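Periplasmic beta-glucosidase (Pseudomonas aeruginosa, PDB 6R5T) probably hydrolyses terminal, non-reducing beta-D-glucosyl residues of glycosides, as a periplasmic family 3 glycoside hydrolase, to release beta-D-glucose. Local coordinates at the interface of chains A and B. Coordinates in Å, arbitrary orientation; residue numbers count along the deposited sequence, not the author numbering. Chains: chain A/B, Periplasmic beta-glucosidase.

The interface of chains A and B. Residues chain A 190, 223, 256, 261, 486-487; chain B 585, 595-597.
A loop of chain B meets residues lining the glycan pocket of chain A, where the extended side chain of B:Arg585 reaches A:Glu261, A:Tyr190 and A:Glu486. The arginine chain is stretched from CG to NE (chi2 179°), which carries the guanidinium past the tyrosine. Its NE donates a nearly straight hydrogen bond of 2.7 Å to the carboxylate oxygen OE2 of A:Glu261, also a salt bridge. The oxygen lies almost in the guanidinium plane, but NE approaches its syn side tilted 33° out of the carboxylate plane. NH2 makes a weak, bent hydrogen bond to the main-chain O of A:His256, 3.0 Å away. The methyl CD1 of A:Leu223 sits over the middle of one guanidinium face, 3.8 Å from CZ of B:Arg585. CD of B:Arg585 rests over the ring of A:Tyr190 in a CH-pi contact, 3.6 Å from the ring centroid. NH1 of B:Arg585 forms a salt bridge with OE2 of A:Glu486 at 3.1 Å, but its N-H is not aimed at this oxygen; NH1 instead donates a weak, bent hydrogen bond to the phenol oxygen of A:Tyr190. That phenol OH gives a short hydrogen bond of 2.5 Å to OE2 of A:Glu486, on its anti side and tilted out of the carboxylate plane, tying the tyrosine to the general acid/base expected in this family. B:Tyr595 comes from beyond the phenol, its ring edge CD1 3.6 Å from OH of A:Tyr190 and its ring steeply inclined to the A:Glu486 carboxylate. Nearby, a water bridges the main-chain oxygens of A:Ala487 and B:Thr596. The two-fold symmetric interface repeats the contact with the chains exchanged. A:Leu223, A:His256 and A:Glu486 line the pocket; if this dimer also forms outside the crystal, the partner chain may help to shape it. A:Tyr190, A:Leu223, A:His256 and A:Glu261, which ends helix 258-261, belong to the N-terminal family 3 region and A:Glu486 to the C-terminal one, while the chain B residues lie in loops.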
ATOM      1  N   TYR A 190       5.332  -5.147 -11.841  1.00 11.73           N
ATOM      2  CA  TYR A 190       5.950  -4.099 -12.671  1.00 12.36           C
ATOM      3  C   TYR A 190       5.536  -2.700 -12.215  1.00 12.38           C
ATOM      4  O   TYR A 190       6.031  -1.720 -12.794  1.00 13.93           O
ATOM      5  CB  TYR A 190       5.544  -4.277 -14.128  1.00 12.22           C
ATOM      6  CG  TYR A 190       5.558  -5.678 -14.653  1.00 12.05           C
ATOM      7  CD1 TYR A 190       6.700  -6.484 -14.577  1.00 13.85           C
ATOM      8  CD2 TYR A 190       4.414  -6.183 -15.249  1.00 12.24           C
ATOM      9  CE1 TYR A 190       6.689  -7.744 -15.138  1.00 14.03           C
ATOM     10  CE2 TYR A 190       4.397  -7.445 -15.806  1.00 13.22           C
ATOM     11  CZ  TYR A 190       5.522  -8.236 -15.715  1.00 13.80           C
ATOM     12  OH  TYR A 190       5.544  -9.484 -16.332  1.00 14.64           O
ATOM     13  N   LEU A 223      12.617  -3.962 -13.381  1.00 12.55           N
ATOM     14  CA  LEU A 223      11.709  -3.384 -14.387  1.00 13.75           C
ATOM     15  C   LEU A 223      10.942  -2.172 -13.871  1.00 13.55           C
ATOM     16  O   LEU A 223      10.306  -1.526 -14.707  1.00 15.74           O
ATOM     17  CB  LEU A 223      10.726  -4.475 -14.799  1.00 15.56           C
ATOM     18  CG  LEU A 223      11.278  -5.603 -15.671  1.00 17.37           C
ATOM     19  CD1 LEU A 223      10.232  -6.724 -15.735  1.00 18.27           C
ATOM     20  CD2 LEU A 223      11.588  -5.116 -17.052  1.00 19.12           C
ATOM     21  N   HIS A 256      14.420  -8.044 -19.352  1.00 20.60           N
ATOM     22  CA  HIS A 256      14.026  -8.536 -20.678  1.00 19.77           C
ATOM     23  C   HIS A 256      13.237  -7.457 -21.428  1.00 20.60           C
ATOM     24  O   HIS A 256      12.135  -7.135 -20.998  1.00 19.66           O
ATOM     25  CB  HIS A 256      13.237  -9.809 -20.436  1.00 22.76           C
ATOM     26  CG  HIS A 256      12.940 -10.495 -21.699  1.00 22.81           C
ATOM     27  ND1 HIS A 256      12.097  -9.963 -22.655  1.00 26.49           N
ATOM     28  CD2 HIS A 256      13.411 -11.668 -22.195  1.00 26.07           C
ATOM     29  CE1 HIS A 256      12.070 -10.773 -23.698  1.00 27.59           C
ATOM     30  NE2 HIS A 256      12.836 -11.835 -23.420  1.00 26.29           N
ATOM     31  N   GLU A 261      11.477  -0.612 -22.872  1.00 14.19           N
ATOM     32  CA  GLU A 261      10.369  -0.220 -21.965  1.00 15.70           C
ATOM     33  C   GLU A 261      10.553   1.204 -21.425  1.00 14.31           C
ATOM     34  O   GLU A 261       9.588   1.784 -20.909  1.00 14.58           O
ATOM     35  CB  GLU A 261      10.188  -1.192 -20.796  1.00 16.25           C
ATOM     36  CG  GLU A 261       9.609  -2.523 -21.223  1.00 18.44           C
ATOM     37  CD  GLU A 261       9.455  -3.537 -20.082  1.00 19.83           C
ATOM     38  OE1 GLU A 261       9.420  -3.124 -18.908  1.00 22.21           O
ATOM     39  OE2 GLU A 261       9.404  -4.753 -20.396  1.00 25.03           O
ATOM     40  N   GLU A 486       5.337 -14.658 -12.124  1.00 17.23           N
ATOM     41  CA  GLU A 486       5.403 -13.316 -12.734  1.00 17.61           C
ATOM     42  C   GLU A 486       4.025 -12.888 -13.242  1.00 16.33           C
ATOM     43  O   GLU A 486       3.322 -13.671 -13.943  1.00 16.28           O
ATOM     44  CB  GLU A 486       6.434 -13.322 -13.842  1.00 18.90           C
ATOM     45  CG  GLU A 486       6.482 -12.007 -14.579  1.00 18.73           C
ATOM     46  CD  GLU A 486       7.465 -11.943 -15.711  1.00 20.27           C
ATOM     47  OE1 GLU A 486       8.112 -13.012 -15.979  1.00 20.73           O
ATOM     48  OE2 GLU A 486       7.684 -10.816 -16.272  1.00 18.04           O
ATOM     49  N   ALA A 487       3.686 -11.623 -13.004  1.00 15.09           N
ATOM     50  CA  ALA A 487       2.450 -10.924 -13.451  1.00 16.00           C
ATOM     51  C   ALA A 487       1.180 -11.482 -12.776  1.00 17.16           C
ATOM     52  O   ALA A 487       0.142 -10.785 -12.916  1.00 20.63           O
ATOM     53  CB  ALA A 487       2.315 -10.904 -14.936  1.00 16.10           C
TER
ATOM     54  N   ARG B 585       5.043  -1.927 -18.663  1.00 13.80           N
ATOM     55  CA  ARG B 585       4.183  -3.029 -19.193  1.00 15.55           C
ATOM     56  C   ARG B 585       2.743  -2.714 -18.854  1.00 15.75           C
ATOM     57  O   ARG B 585       2.083  -3.457 -18.128  1.00 15.24           O
ATOM     58  CB  ARG B 585       4.611  -4.396 -18.648  1.00 14.89           C
ATOM     59  CG  ARG B 585       5.966  -4.834 -19.169  1.00 15.73           C
ATOM     60  CD  ARG B 585       6.412  -6.166 -18.615  1.00 16.96           C
ATOM     61  NE  ARG B 585       7.775  -6.451 -19.075  1.00 18.21           N
ATOM     62  CZ  ARG B 585       8.396  -7.613 -18.964  1.00 18.90           C
ATOM     63  NH1 ARG B 585       7.775  -8.649 -18.440  1.00 21.18           N
ATOM     64  NH2 ARG B 585       9.622  -7.772 -19.427  1.00 19.59           N
ATOM     65  N   TYR B 595       1.323 -10.519 -19.440  1.00 19.43           N
ATOM     66  CA  TYR B 595       2.586  -9.924 -18.928  1.00 18.51           C
ATOM     67  C   TYR B 595       2.449  -8.411 -18.904  1.00 17.74           C
ATOM     68  O   TYR B 595       3.278  -7.687 -19.484  1.00 18.09           O
ATOM     69  CB  TYR B 595       3.819 -10.469 -19.642  1.00 19.88           C
ATOM     70  CG  TYR B 595       3.977 -11.932 -19.370  1.00 21.09           C
ATOM     71  CD1 TYR B 595       4.535 -12.351 -18.178  1.00 24.66           C
ATOM     72  CD2 TYR B 595       3.511 -12.899 -20.253  1.00 25.94           C
ATOM     73  CE1 TYR B 595       4.700 -13.690 -17.879  1.00 29.36           C
ATOM     74  CE2 TYR B 595       3.637 -14.248 -19.954  1.00 27.14           C
ATOM     75  CZ  TYR B 595       4.215 -14.639 -18.759  1.00 27.45           C
ATOM     76  OH  TYR B 595       4.353 -15.953 -18.418  1.00 32.61           O
ATOM     77  N   THR B 596       1.504  -7.961 -18.094  1.00 14.87           N
ATOM     78  CA  THR B 596       1.240  -6.528 -17.891  1.00 15.88           C
ATOM     79  C   THR B 596       0.997  -6.282 -16.403  1.00 14.54           C
ATOM     80  O   THR B 596       0.842  -7.217 -15.629  1.00 13.76           O
ATOM     81  CB  THR B 596       0.083  -6.031 -18.767  1.00 17.24           C
ATOM     82  OG1 THR B 596      -1.105  -6.728 -18.377  1.00 18.52           O
ATOM     83  CG2 THR B 596       0.354  -6.210 -20.256  1.00 17.72           C
ATOM     84  N   SER B 597       0.903  -5.010 -16.045  1.00 13.09           N
ATOM     85  CA  SER B 597       0.718  -4.630 -14.650  1.00 14.00           C
ATOM     86  C   SER B 597      -0.765  -4.681 -14.340  1.00 14.03           C
ATOM     87  O   SER B 597      -1.521  -3.724 -14.698  1.00 14.54           O
ATOM     88  CB  SER B 597       1.323  -3.270 -14.408  1.00 14.07           C
ATOM     89  OG  SER B 597       1.354  -3.000 -13.030  1.00 13.86           O
TER
HETATM   90  O   HOH W   1       0.884  -7.871 -12.866  1.00 17.87           O